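Local coordinates for thermostable monoacylglycerol lipase (Bacillus, PDB 4LHE), which hydrolyses monoacylglycerols to glycerol and free fatty acid, as a lipase of the alpha/beta hydrolase fold, at residues Thr94-Gly99 against Tyr225-Leu230; Cys114-Ile119 against Asp182-Pro187; Asn120-Ile125 against His197-Gly202; Ile190-Glu195 against Ile218-Asn223. All blocks are in the same frame, centred on the assembly; numbering follows the deposited sequence.

Contact 1 (Thr94-Gly99 against Tyr225-Leu230). With SO4 (sulfate ion), chain D.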
loop_
_atom_site.group_PDB
_atom_site.type_symbol
_atom_site.label_atom_id
_atom_site.label_comp_id
_atom_site.label_asym_id
_atom_site.label_seq_id
_atom_site.Cartn_x
_atom_site.Cartn_y
_atom_site.Cartn_z
ATOM N N THR A 94 6.046 -3.421 -2.717
ATOM C CA THR A 94 5.355 -3.746 -1.471
ATOM C C THR A 94 4.474 -2.561 -1.068
ATOM O O THR A 94 4.747 -1.403 -1.412
ATOM C CB THR A 94 6.331 -4.109 -0.334
ATOM O OG1 THR A 94 5.594 -4.513 0.829
ATOM C CG2 THR A 94 7.232 -2.914 0.042
ATOM N N GLY A 95 3.386 -2.831 -0.368
ATOM C CA GLY A 95 2.542 -1.725 0.030
ATOM C C GLY A 95 1.521 -2.136 1.053
ATOM O O GLY A 95 1.163 -3.310 1.130
ATOM N N LEU A 96 1.046 -1.159 1.817
ATOM C CA LEU A 96 0.073 -1.397 2.871
ATOM C C LEU A 96 -1.357 -1.065 2.437
ATOM O O LEU A 96 -1.618 0.021 1.917
ATOM C CB LEU A 96 0.437 -0.551 4.090
ATOM C CG LEU A 96 -0.555 -0.568 5.246
ATOM C CD1 LEU A 96 -0.609 -1.960 5.883
ATOM C CD2 LEU A 96 -0.151 0.494 6.263
ATOM N N SER A 97 -2.282 -1.995 2.662
ATOM C CA SER A 97 -3.697 -1.739 2.409
ATOM C C SER A 97 -3.780 -1.194 0.980
ATOM O O SER A 97 -3.120 -1.756 0.094
ATOM C CB SER A 97 -4.265 -0.793 3.456
ATOM O OG SER A 97 -5.688 -0.765 3.364
ATOM N N MET A 98 -4.539 -0.117 0.727
ATOM C CA MET A 98 -4.536 0.483 -0.621
ATOM C C MET A 98 -3.183 0.477 -1.354
ATOM O O MET A 98 -3.119 0.381 -2.586
ATOM C CB MET A 98 -5.139 1.895 -0.687
ATOM C CG MET A 98 -5.415 2.342 -2.133
ATOM S SD MET A 98 -5.966 4.042 -2.437
ATOM C CE MET A 98 -4.455 4.937 -2.149
ATOM N N GLY A 99 -2.095 0.584 -0.605
ATOM C CA GLY A 99 -0.783 0.487 -1.239
ATOM C C GLY A 99 -0.576 -0.934 -1.721
ATOM O O GLY A 99 0.165 -1.192 -2.690
ATOM N N TYR A 225 -2.648 -5.191 14.288
ATOM C CA TYR A 225 -3.903 -4.855 13.642
ATOM C C TYR A 225 -3.579 -4.279 12.262
ATOM O O TYR A 225 -2.436 -4.362 11.793
ATOM C CB TYR A 225 -4.646 -3.753 14.394
ATOM C CG TYR A 225 -5.066 -4.107 15.802
ATOM C CD1 TYR A 225 -5.139 -5.431 16.224
ATOM C CD2 TYR A 225 -5.393 -3.104 16.712
ATOM C CE1 TYR A 225 -5.522 -5.740 17.526
ATOM C CE2 TYR A 225 -5.774 -3.401 18.006
ATOM C CZ TYR A 225 -5.841 -4.717 18.406
ATOM O OH TYR A 225 -6.224 -4.999 19.699
ATOM N N HIS A 226 -4.583 -3.692 11.626
ATOM C CA HIS A 226 -4.459 -3.248 10.237
ATOM C C HIS A 226 -3.149 -2.597 9.803
ATOM O O HIS A 226 -2.570 -2.983 8.781
ATOM C CB HIS A 226 -5.591 -2.297 9.885
ATOM C CG HIS A 226 -5.617 -1.906 8.442
ATOM N ND1 HIS A 226 -5.622 -2.836 7.425
ATOM C CD2 HIS A 226 -5.654 -0.692 7.841
ATOM C CE1 HIS A 226 -5.668 -2.214 6.259
ATOM N NE2 HIS A 226 -5.687 -0.912 6.483
ATOM N N VAL A 227 -2.711 -1.591 10.551
ATOM C CA VAL A 227 -1.523 -0.813 10.175
ATOM C C VAL A 227 -0.264 -1.571 10.586
ATOM O O VAL A 227 0.511 -1.102 11.417
ATOM C CB VAL A 227 -1.518 0.554 10.849
ATOM C CG1 VAL A 227 -0.430 1.465 10.228
ATOM C CG2 VAL A 227 -2.880 1.199 10.691
ATOM N N ALA A 228 -0.079 -2.749 9.995
ATOM C CA ALA A 228 0.915 -3.730 10.450
ATOM C C ALA A 228 2.377 -3.253 10.314
ATOM O O ALA A 228 3.252 -3.689 11.057
ATOM C CB ALA A 228 0.696 -5.053 9.694
ATOM N N THR A 229 2.624 -2.346 9.368
ATOM C CA THR A 229 3.976 -1.860 9.077
ATOM C C THR A 229 4.521 -1.004 10.214
ATOM O O THR A 229 5.733 -0.788 10.329
ATOM C CB THR A 229 3.984 -1.034 7.783
ATOM O OG1 THR A 229 2.984 -0.006 7.875
ATOM C CG2 THR A 229 3.678 -1.919 6.569
ATOM N N LEU A 230 3.619 -0.499 11.049
ATOM C CA LEU A 230 4.016 0.298 12.197
ATOM C C LEU A 230 3.771 -0.463 13.502
ATOM O O LEU A 230 4.125 0.024 14.585
ATOM C CB LEU A 230 3.211 1.592 12.242
ATOM C CG LEU A 230 3.369 2.632 11.137
ATOM C CD1 LEU A 230 2.433 3.802 11.415
ATOM C CD2 LEU A 230 4.775 3.109 11.075
HETATM S S SO4 D . -5.360 2.335 4.546
HETATM O O1 SO4 D . -5.721 3.745 4.673
HETATM O O2 SO4 D . -4.025 2.109 5.140
HETATM O O3 SO4 D . -6.337 1.524 5.272
HETATM O O4 SO4 D . -5.408 1.992 3.122
#

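Contact 2 (Cys114-Ile119 against Asp182-Pro187)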
loop_
_atom_site.group_PDB
_atom_site.type_symbol
_atom_site.label_atom_id
_atom_site.label_comp_id
_atom_site.label_asym_id
_atom_site.label_seq_id
_atom_site.Cartn_x
_atom_site.Cartn_y
_atom_site.Cartn_z
ATOM N N CYS A 114 9.775 -8.354 -10.520
ATOM C CA CYS A 114 10.316 -9.636 -10.082
ATOM C C CYS A 114 9.610 -10.207 -8.847
ATOM O O CYS A 114 9.869 -11.344 -8.466
ATOM C CB CYS A 114 11.821 -9.530 -9.850
ATOM S SG CYS A 114 12.786 -9.341 -11.393
ATOM N N GLY A 115 8.715 -9.435 -8.235
ATOM C CA GLY A 115 7.979 -9.940 -7.078
ATOM C C GLY A 115 7.181 -8.880 -6.341
ATOM O O GLY A 115 7.491 -7.688 -6.430
ATOM N N ILE A 116 6.153 -9.309 -5.606
ATOM C CA ILE A 116 5.331 -8.371 -4.845
ATOM C C ILE A 116 5.101 -8.791 -3.407
ATOM O O ILE A 116 5.006 -9.986 -3.100
ATOM C CB ILE A 116 3.965 -8.099 -5.513
ATOM C CG1 ILE A 116 3.193 -9.405 -5.762
ATOM C CG2 ILE A 116 4.156 -7.289 -6.806
ATOM C CD1 ILE A 116 1.853 -9.173 -6.430
ATOM N N VAL A 117 5.017 -7.797 -2.526
ATOM C CA VAL A 117 4.737 -8.048 -1.112
ATOM C C VAL A 117 3.573 -7.171 -0.602
ATOM O O VAL A 117 3.773 -6.138 0.061
ATOM C CB VAL A 117 6.015 -7.877 -0.225
ATOM C CG1 VAL A 117 5.730 -8.334 1.198
ATOM C CG2 VAL A 117 7.159 -8.715 -0.782
ATOM N N PRO A 118 2.336 -7.562 -0.942
ATOM C CA PRO A 118 1.181 -6.802 -0.446
ATOM C C PRO A 118 0.935 -7.089 1.036
ATOM O O PRO A 118 1.085 -8.232 1.462
ATOM C CB PRO A 118 0.020 -7.338 -1.296
ATOM C CG PRO A 118 0.469 -8.719 -1.741
ATOM C CD PRO A 118 1.957 -8.641 -1.882
ATOM N N ILE A 119 0.591 -6.070 1.815
ATOM C CA ILE A 119 0.366 -6.256 3.251
ATOM C C ILE A 119 -1.030 -5.753 3.567
ATOM O O ILE A 119 -1.306 -4.571 3.369
ATOM C CB ILE A 119 1.356 -5.404 4.071
ATOM C CG1 ILE A 119 2.804 -5.697 3.656
ATOM C CG2 ILE A 119 1.136 -5.591 5.564
ATOM C CD1 ILE A 119 3.841 -4.829 4.379
ATOM N N ASP A 182 -5.458 -12.295 -12.399
ATOM C CA ASP A 182 -4.893 -13.297 -13.302
ATOM C C ASP A 182 -3.714 -12.784 -14.144
ATOM O O ASP A 182 -2.906 -13.576 -14.638
ATOM C CB ASP A 182 -6.009 -13.807 -14.215
ATOM C CG ASP A 182 -6.749 -12.674 -14.899
ATOM O OD1 ASP A 182 -7.731 -12.151 -14.313
ATOM O OD2 ASP A 182 -6.333 -12.294 -16.014
ATOM N N ARG A 183 -3.617 -11.467 -14.307
ATOM C CA ARG A 183 -2.495 -10.854 -15.029
ATOM C C ARG A 183 -1.171 -10.957 -14.258
ATOM O O ARG A 183 -0.094 -10.791 -14.837
ATOM C CB ARG A 183 -2.782 -9.372 -15.317
ATOM C CG ARG A 183 -4.161 -9.062 -15.942
ATOM C CD ARG A 183 -4.163 -9.181 -17.470
ATOM N NE ARG A 183 -5.359 -8.586 -18.088
ATOM C CZ ARG A 183 -6.441 -9.272 -18.464
ATOM N NH1 ARG A 183 -6.492 -10.588 -18.285
ATOM N NH2 ARG A 183 -7.477 -8.645 -19.021
ATOM N N ILE A 184 -1.255 -11.210 -12.951
ATOM C CA ILE A 184 -0.069 -11.248 -12.095
ATOM C C ILE A 184 0.601 -12.624 -12.118
ATOM O O ILE A 184 -0.005 -13.613 -11.726
ATOM C CB ILE A 184 -0.415 -10.887 -10.630
ATOM C CG1 ILE A 184 -1.010 -9.481 -10.548
ATOM C CG2 ILE A 184 0.824 -10.941 -9.772
ATOM C CD1 ILE A 184 -1.468 -9.087 -9.128
ATOM N N VAL A 185 1.859 -12.683 -12.555
ATOM C CA VAL A 185 2.576 -13.957 -12.577
ATOM C C VAL A 185 3.883 -13.998 -11.753
ATOM O O VAL A 185 4.555 -15.041 -11.711
ATOM C CB VAL A 185 2.880 -14.412 -14.030
ATOM C CG1 VAL A 185 1.609 -14.453 -14.871
ATOM C CG2 VAL A 185 3.917 -13.505 -14.655
ATOM N N CYS A 186 4.249 -12.891 -11.103
ATOM C CA CYS A 186 5.514 -12.855 -10.369
ATOM C C CYS A 186 5.340 -13.463 -8.987
ATOM O O CYS A 186 4.205 -13.610 -8.514
ATOM C CB CYS A 186 6.030 -11.421 -10.270
ATOM S SG CYS A 186 4.957 -10.330 -9.322
ATOM N N PRO A 187 6.453 -13.875 -8.346
ATOM C CA PRO A 187 6.374 -14.393 -6.974
ATOM C C PRO A 187 5.602 -13.466 -6.025
ATOM O O PRO A 187 5.742 -12.242 -6.081
ATOM C CB PRO A 187 7.849 -14.469 -6.553
ATOM C CG PRO A 187 8.551 -14.812 -7.830
ATOM C CD PRO A 187 7.818 -14.004 -8.903
#

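Contact 3 (Asn120-Ile125 against His197-Gly202)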
loop_
_atom_site.group_PDB
_atom_site.type_symbol
_atom_site.label_atom_id
_atom_site.label_comp_id
_atom_site.label_asym_id
_atom_site.label_seq_id
_atom_site.Cartn_x
_atom_site.Cartn_y
_atom_site.Cartn_z
ATOM N N ASN A 120 -1.904 -6.627 4.066
ATOM C CA ASN A 120 -3.305 -6.261 4.297
ATOM C C ASN A 120 -3.962 -5.544 3.107
ATOM O O ASN A 120 -4.765 -4.620 3.286
ATOM C CB ASN A 120 -3.451 -5.426 5.575
ATOM C CG ASN A 120 -3.263 -6.251 6.835
ATOM O OD1 ASN A 120 -3.504 -7.462 6.845
ATOM N ND2 ASN A 120 -2.829 -5.600 7.907
ATOM N N ALA A 121 -3.601 -5.977 1.900
ATOM C CA ALA A 121 -4.098 -5.387 0.658
ATOM C C ALA A 121 -5.612 -5.508 0.556
ATOM O O ALA A 121 -6.196 -6.532 0.936
ATOM C CB ALA A 121 -3.435 -6.035 -0.543
ATOM N N ALA A 122 -6.229 -4.445 0.046
ATOM C CA ALA A 122 -7.682 -4.340 -0.079
ATOM C C ALA A 122 -8.131 -4.628 -1.509
ATOM O O ALA A 122 -7.692 -3.956 -2.449
ATOM C CB ALA A 122 -8.128 -2.945 0.338
ATOM N N VAL A 123 -9.019 -5.611 -1.664
ATOM C CA VAL A 123 -9.465 -6.067 -2.985
ATOM C C VAL A 123 -10.997 -6.161 -3.089
ATOM O O VAL A 123 -11.578 -5.975 -4.168
ATOM C CB VAL A 123 -8.756 -7.403 -3.361
ATOM C CG1 VAL A 123 -9.687 -8.349 -4.081
ATOM C CG2 VAL A 123 -7.492 -7.129 -4.185
ATOM N N ASP A 124 -11.649 -6.412 -1.960
ATOM C CA ASP A 124 -13.109 -6.462 -1.918
ATOM C C ASP A 124 -13.637 -6.059 -0.531
ATOM O O ASP A 124 -13.736 -6.901 0.364
ATOM C CB ASP A 124 -13.589 -7.872 -2.290
ATOM C CG ASP A 124 -15.107 -8.031 -2.206
ATOM O OD1 ASP A 124 -15.838 -7.070 -2.550
ATOM O OD2 ASP A 124 -15.567 -9.126 -1.801
ATOM N N ILE A 125 -13.966 -4.778 -0.346
ATOM C CA ILE A 125 -14.486 -4.315 0.948
ATOM C C ILE A 125 -16.006 -4.137 0.936
ATOM O O ILE A 125 -16.522 -3.211 0.303
ATOM C CB ILE A 125 -13.855 -2.978 1.412
ATOM C CG1 ILE A 125 -12.325 -3.060 1.446
ATOM C CG2 ILE A 125 -14.391 -2.584 2.784
ATOM C CD1 ILE A 125 -11.686 -1.908 2.218
ATOM N N HIS A 197 -9.066 -4.979 11.523
ATOM C CA HIS A 197 -10.457 -4.544 11.711
ATOM C C HIS A 197 -10.896 -3.566 10.618
ATOM O O HIS A 197 -11.946 -2.926 10.742
ATOM C CB HIS A 197 -10.663 -3.859 13.074
ATOM C CG HIS A 197 -10.033 -4.576 14.235
ATOM N ND1 HIS A 197 -8.934 -4.072 14.909
ATOM C CD2 HIS A 197 -10.358 -5.732 14.855
ATOM C CE1 HIS A 197 -8.603 -4.903 15.885
ATOM N NE2 HIS A 197 -9.449 -5.919 15.875
ATOM N N VAL A 198 -10.091 -3.443 9.561
ATOM C CA VAL A 198 -10.394 -2.539 8.448
ATOM C C VAL A 198 -10.601 -3.304 7.149
ATOM O O VAL A 198 -11.630 -3.152 6.489
ATOM C CB VAL A 198 -9.279 -1.493 8.236
ATOM C CG1 VAL A 198 -9.597 -0.608 7.041
ATOM C CG2 VAL A 198 -9.097 -0.655 9.485
ATOM N N VAL A 199 -9.609 -4.119 6.790
ATOM C CA VAL A 199 -9.659 -4.959 5.592
ATOM C C VAL A 199 -9.802 -6.404 6.055
ATOM O O VAL A 199 -9.006 -6.874 6.861
ATOM C CB VAL A 199 -8.375 -4.798 4.732
ATOM C CG1 VAL A 199 -8.364 -5.791 3.580
ATOM C CG2 VAL A 199 -8.275 -3.378 4.188
ATOM N N PRO A 200 -10.853 -7.098 5.591
ATOM C CA PRO A 200 -11.132 -8.468 6.052
ATOM C C PRO A 200 -10.002 -9.397 5.634
ATOM O O PRO A 200 -9.574 -9.319 4.477
ATOM C CB PRO A 200 -12.412 -8.841 5.292
ATOM C CG PRO A 200 -13.049 -7.501 4.903
ATOM C CD PRO A 200 -11.870 -6.603 4.640
ATOM N N PRO A 201 -9.515 -10.251 6.553
ATOM C CA PRO A 201 -8.356 -11.101 6.248
ATOM C C PRO A 201 -8.592 -12.019 5.048
ATOM O O PRO A 201 -7.627 -12.483 4.430
ATOM C CB PRO A 201 -8.180 -11.929 7.525
ATOM C CG PRO A 201 -8.811 -11.111 8.604
ATOM C CD PRO A 201 -9.964 -10.414 7.946
ATOM N N GLY A 202 -9.859 -12.266 4.719
ATOM C CA GLY A 202 -10.200 -13.106 3.591
ATOM C C GLY A 202 -9.698 -12.550 2.266
ATOM O O GLY A 202 -9.645 -13.284 1.277
#

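Contact 4 (Ile190-Glu195 against Ile218-Asn223)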
loop_
_atom_site.group_PDB
_atom_site.type_symbol
_atom_site.label_atom_id
_atom_site.label_comp_id
_atom_site.label_asym_id
_atom_site.label_seq_id
_atom_site.Cartn_x
_atom_site.Cartn_y
_atom_site.Cartn_z
ATOM N N ILE A 190 2.370 -12.735 0.747
ATOM C CA ILE A 190 1.134 -12.064 1.143
ATOM C C ILE A 190 1.009 -12.032 2.657
ATOM O O ILE A 190 0.760 -13.070 3.278
ATOM C CB ILE A 190 -0.083 -12.784 0.508
ATOM C CG1 ILE A 190 0.020 -12.771 -1.024
ATOM C CG2 ILE A 190 -1.399 -12.146 0.936
ATOM C CD1 ILE A 190 -1.051 -13.605 -1.719
ATOM N N PHE A 191 1.193 -10.843 3.250
ATOM C CA PHE A 191 0.976 -10.635 4.680
ATOM C C PHE A 191 -0.475 -10.317 5.025
ATOM O O PHE A 191 -1.144 -9.562 4.320
ATOM C CB PHE A 191 1.851 -9.484 5.197
ATOM C CG PHE A 191 3.323 -9.807 5.220
ATOM C CD1 PHE A 191 3.845 -10.688 6.163
ATOM C CD2 PHE A 191 4.191 -9.224 4.300
ATOM C CE1 PHE A 191 5.209 -10.983 6.181
ATOM C CE2 PHE A 191 5.545 -9.512 4.326
ATOM C CZ PHE A 191 6.057 -10.388 5.255
ATOM N N VAL A 192 -0.949 -10.872 6.139
ATOM C CA VAL A 192 -2.301 -10.583 6.596
ATOM C C VAL A 192 -2.352 -10.575 8.119
ATOM O O VAL A 192 -1.841 -11.482 8.784
ATOM C CB VAL A 192 -3.335 -11.566 6.007
ATOM C CG1 VAL A 192 -2.967 -13.010 6.354
ATOM C CG2 VAL A 192 -4.734 -11.218 6.499
ATOM N N SER A 193 -2.922 -9.510 8.665
ATOM C CA SER A 193 -3.067 -9.396 10.100
ATOM C C SER A 193 -4.340 -10.131 10.494
ATOM O O SER A 193 -5.418 -9.815 9.968
ATOM C CB SER A 193 -3.135 -7.922 10.514
ATOM O OG SER A 193 -1.877 -7.283 10.339
ATOM N N ASP A 194 -4.204 -11.122 11.379
ATOM C CA ASP A 194 -5.352 -11.876 11.898
ATOM C C ASP A 194 -6.414 -10.914 12.384
ATOM O O ASP A 194 -7.598 -11.063 12.077
ATOM C CB ASP A 194 -4.953 -12.764 13.083
ATOM C CG ASP A 194 -4.133 -13.964 12.674
ATOM O OD1 ASP A 194 -4.216 -14.363 11.499
ATOM O OD2 ASP A 194 -3.403 -14.511 13.532
ATOM N N GLU A 195 -5.971 -9.916 13.140
ATOM C CA GLU A 195 -6.886 -8.967 13.749
ATOM C C GLU A 195 -6.966 -7.625 13.014
ATOM O O GLU A 195 -7.071 -6.575 13.650
ATOM C CB GLU A 195 -6.532 -8.771 15.229
ATOM C CG GLU A 195 -6.605 -10.064 16.062
ATOM C CD GLU A 195 -6.423 -9.829 17.564
ATOM O OE1 GLU A 195 -7.291 -9.164 18.178
ATOM O OE2 GLU A 195 -5.414 -10.312 18.131
ATOM N N ILE A 218 1.007 -17.230 1.880
ATOM C CA ILE A 218 0.359 -16.338 2.840
ATOM C C ILE A 218 1.041 -16.400 4.196
ATOM O O ILE A 218 1.248 -17.485 4.764
ATOM C CB ILE A 218 -1.140 -16.622 2.988
ATOM C CG1 ILE A 218 -1.855 -16.351 1.669
ATOM C CG2 ILE A 218 -1.739 -15.752 4.092
ATOM C CD1 ILE A 218 -3.373 -16.421 1.749
ATOM N N VAL A 219 1.411 -15.229 4.710
ATOM C CA VAL A 219 2.032 -15.146 6.025
ATOM C C VAL A 219 1.123 -14.399 7.000
ATOM O O VAL A 219 0.742 -13.235 6.768
ATOM C CB VAL A 219 3.450 -14.522 5.936
ATOM C CG1 VAL A 219 4.049 -14.304 7.312
ATOM C CG2 VAL A 219 4.355 -15.424 5.110
ATOM N N ARG A 220 0.756 -15.089 8.076
ATOM C CA ARG A 220 -0.129 -14.532 9.101
ATOM C C ARG A 220 0.637 -13.722 10.151
ATOM O O ARG A 220 1.684 -14.153 10.650
ATOM C CB ARG A 220 -0.948 -15.642 9.774
ATOM C CG ARG A 220 -1.862 -16.407 8.812
ATOM C CD ARG A 220 -3.221 -16.677 9.450
ATOM N NE ARG A 220 -4.322 -16.395 8.523
ATOM C CZ ARG A 220 -5.055 -15.275 8.516
ATOM N NH1 ARG A 220 -4.825 -14.303 9.397
ATOM N NH2 ARG A 220 -6.034 -15.128 7.619
ATOM N N LEU A 221 0.121 -12.531 10.446
ATOM C CA LEU A 221 0.706 -11.640 11.431
ATOM C C LEU A 221 -0.173 -11.680 12.672
ATOM O O LEU A 221 -1.325 -11.225 12.645
ATOM C CB LEU A 221 0.791 -10.216 10.878
ATOM C CG LEU A 221 1.644 -10.050 9.612
ATOM C CD1 LEU A 221 1.604 -8.611 9.070
ATOM C CD2 LEU A 221 3.093 -10.484 9.890
ATOM N N ARG A 222 0.378 -12.203 13.764
ATOM C CA ARG A 222 -0.436 -12.542 14.936
ATOM C C ARG A 222 -0.546 -11.464 16.009
ATOM O O ARG A 222 -1.459 -11.518 16.845
ATOM C CB ARG A 222 0.059 -13.853 15.556
ATOM C CG ARG A 222 -0.856 -15.033 15.279
ATOM C CD ARG A 222 -0.209 -16.165 14.473
ATOM N NE ARG A 222 -1.267 -16.941 13.820
ATOM C CZ ARG A 222 -1.115 -18.136 13.260
ATOM N NH1 ARG A 222 0.069 -18.736 13.259
ATOM N NH2 ARG A 222 -2.161 -18.725 12.695
ATOM N N ASN A 223 0.364 -10.490 15.990
ATOM C CA ASN A 223 0.377 -9.450 17.022
ATOM C C ASN A 223 0.156 -8.040 16.455
ATOM O O ASN A 223 0.663 -7.064 16.999
ATOM C CB ASN A 223 1.699 -9.499 17.802
ATOM C CG ASN A 223 1.592 -8.882 19.201
ATOM O OD1 ASN A 223 0.490 -8.655 19.720
ATOM N ND2 ASN A 223 2.745 -8.609 19.811
HETATM O O HOH W 1 -3.001 -10.146 14.375
#

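Contact 1 (Thr94-Gly99 against Tyr225-Leu230)
The imidazole of His-226 meets Ser-97 and a sulfate ion at its edge, both in the ring plane, while neither ring face carries an atom of 94-99; Val-198 and Val-199 touch the ring from another loop. The arrangement fits the nucleophile elbow and Ser-His-Asp triad of alpha/beta hydrolases: strand 90-96 turns sharply into helix 98-109, with Ser-97 at the bend in a strained conformation (phi 51°, psi -134°). The turn leaves no room for a side chain at Gly-95, since a CB there would lie 2.2 Å from Gly-99 O. His-226 NE2 donates to sulfate O3 at 2.8 Å and stands 3.1 Å from Ser-97 OG. On the far side of the ring ND1 bonds to Asp-196, the probable third triad member. Ser-97 OG, anti to its backbone N (chi1 -168°), donates to sulfate O4 at 2.8 Å, and Met-98 N adds a weak bond to O4. Phe-29 N and Thr-30 N also bind the ion, which probably came from the crystallisation liquor; these backbone N-H groups are consistent with an oxyanion hole. An alanine in place of His-226 would probably leave Asp-196 OD2 without its imidazole partner and take away the ring beside Ser-97 OG. Away from the sulfate, Leu-96 supplies the apolar contact. Its CD1 rests 3.6 Å from His-226 O, a carbonyl also bonded by Asn-120 ND2, and its CD2 reaches Val-227 CG1 at 4.1 Å. The other neighbour of CD2 is Thr-229 OG1, 3.6 Å away and itself bonded to Ser-35 O.

Contact 2 (Cys114-Ile119 against Asp182-Pro187)
Gly-115 and Ile-116 of strand 115-119 meet Pro-187 where the loop after helix 164-179 comes in nearly at a right angle, the end-to-end directions of the touching parts being 98° apart. One hydrogen bond joins the two backbones: Ile-116 N donates to Pro-187 O at 3.0 Å. It is straight, with 163° at the hydrogen, and the donor sits nearly along the C=O axis. Gly-115 CA adds a CA-H...O contact of 3.4 Å to the same Pro-187 O, which thus faces two groups of the strand. Both strands then run on together in the central sheet, for Ile-116 also bonds to Leu-189 through its backbone, so Pro-187 marks the entry into strand 188-193.

Side chains fill the angle between the segments. Ile-116 has CG1 between its backbone N and carbonyl carbon (chi1 55°), which sends CD1 across to Ile-184 CG2 at 3.9 Å; its other branch, CG2, lies 4.0 Å from Cys-186 SG. That sulfur also packs over the glycine, 3.8 Å from Gly-115 CA. The ring of Pro-187 lies against the carbonyl of Cys-114, with CD 3.4 Å from Cys-114 O. Ile-184 continues the apolar layer onto Leu-104 and Ala-107 of helix 98-109, and Phe-244 of helix 234-247 touches Pro-187.

The CB of Cys-114 is directed away, and its SG stands 8.2 Å from Cys-186 SG, so no disulfide ties the segments. The contact therefore rests on one well-directed backbone bond and on apolar packing, in which Cys-186 serves as a small apolar side chain.

Contact 3 (Asn120-Ile125 against His197-Gly202)
Val-198 begins the contact from the loop that follows strand 188-193, its backbone O 4.4 Å from Ile-125 CD1 on the segment leaving strand 115-119. Both loops sit at the carboxyl ends of parallel strands, the end of the sheet where alpha/beta hydrolases carry their active site. The side chain of Val-198 is also about 4 Å from the bound sulfate.

Val-199 comes next and makes the largest contribution of any residue here, its CB directed toward 120-125. CG1 stands anti to the backbone N (chi1 173°), and this sets it against two carbonyls, 3.5 Å from Ala-121 O and 3.8 Å from Asn-120 O. CG2, the other branch, turns to Ala-122 CB at 3.9 Å and Ile-125 CD1 at 4.2 Å. It also touches His-226, so one valine spans the loop and the probable catalytic histidine. The backbone N atoms of Val-198 and Val-199 both bond to Asp-196 OD1, which holds the backbone of this turn in place next to the probable triad acid. Pro-201 then packs on Val-192 as the chain heads into helix 202-210.

On the facing segment Asn-120 adopts a left-handed backbone conformation (phi 48°, psi 37°). Its side-chain amide bonds to His-226 O and Ser-193 N, while its backbone oxygen faces Val-199.

No hydrogen bond crosses between the segments. Cohesion comes from methyl groups against carbonyl oxygens and other methyls, while several polar groups of both loops bond to third parties such as Asp-196 and His-226; the fit thus depends on shape rather than direction.

Contact 4 (Ile190-Glu195 against Ile218-Asn223)
Strands 188-193 and 216-221 are the two parallel strands of a beta-alpha-beta crossover, joined through helix 202-210, at one edge of the central sheet. The axes of 190-193 and 218-221 run 27° apart and approach to 4.6 Å. Their bonds follow the alternating parallel pattern: Val-219 N to Ile-190 O (2.7 Å, 171°), Val-192 N to Val-219 O, Leu-221 N to Val-192 O and Asp-194 N to Leu-221 O. Leu-221 O also accepts from a water that bridges to Glu-195 N.

On the face toward helix 234-247, Phe-191 and Val-219 lie side by side, with CE1 of the ring 3.7 Å from Val-219 CG1. Leu-221 completes the group, its CD2 3.8 Å from Phe-191 CD1 and its CD1 3.9 Å from Ser-193 OG. An alanine in place of Leu-221 would probably open a gap beside Phe-191 CD1 and Ser-193 OG. On the opposite face Val-192 CG1 reaches Ile-218 CG2 at 3.8 Å and covers the centre of one face of the Arg-220 guanidinium.

Asp-194 lies near two arginines. Arg-222 NE meets the syn lone pair of Asp-194 OD2 at 3.2 Å, a bond bent to 145°; the salt bridge of OD1 to Arg-220 NH1 is modelled too short for its geometry to be trusted. The positive charge of Arg-222, with Arg-220 nearby though less surely placed, would probably help keep Asp-194 ionised.

Contact 1 is the most central and contact 4, at the sheet edge, only partly buried; contacts 2 and 3 are largely buried. Contacts 1, 2 and 4 all reach the central sheet: strands 90-96, 115-119 and 188-193 are successive neighbours, and Phe-191 of contact 4 packs against Val-117 and Ile-119 of contact 2. Contact 3 continues 115-119 at the carboxyl end, where Asn-120 bonds to both His-226 and Ser-193, tying it to contacts 1 and 4. Chemistry follows place: polar groups gather round the probable triad in contact 1, contact 2 pairs one backbone bond with apolar packing, contact 3 has packing without a hydrogen bond, and contact 4 adds charged groups at the more exposed sheet edge.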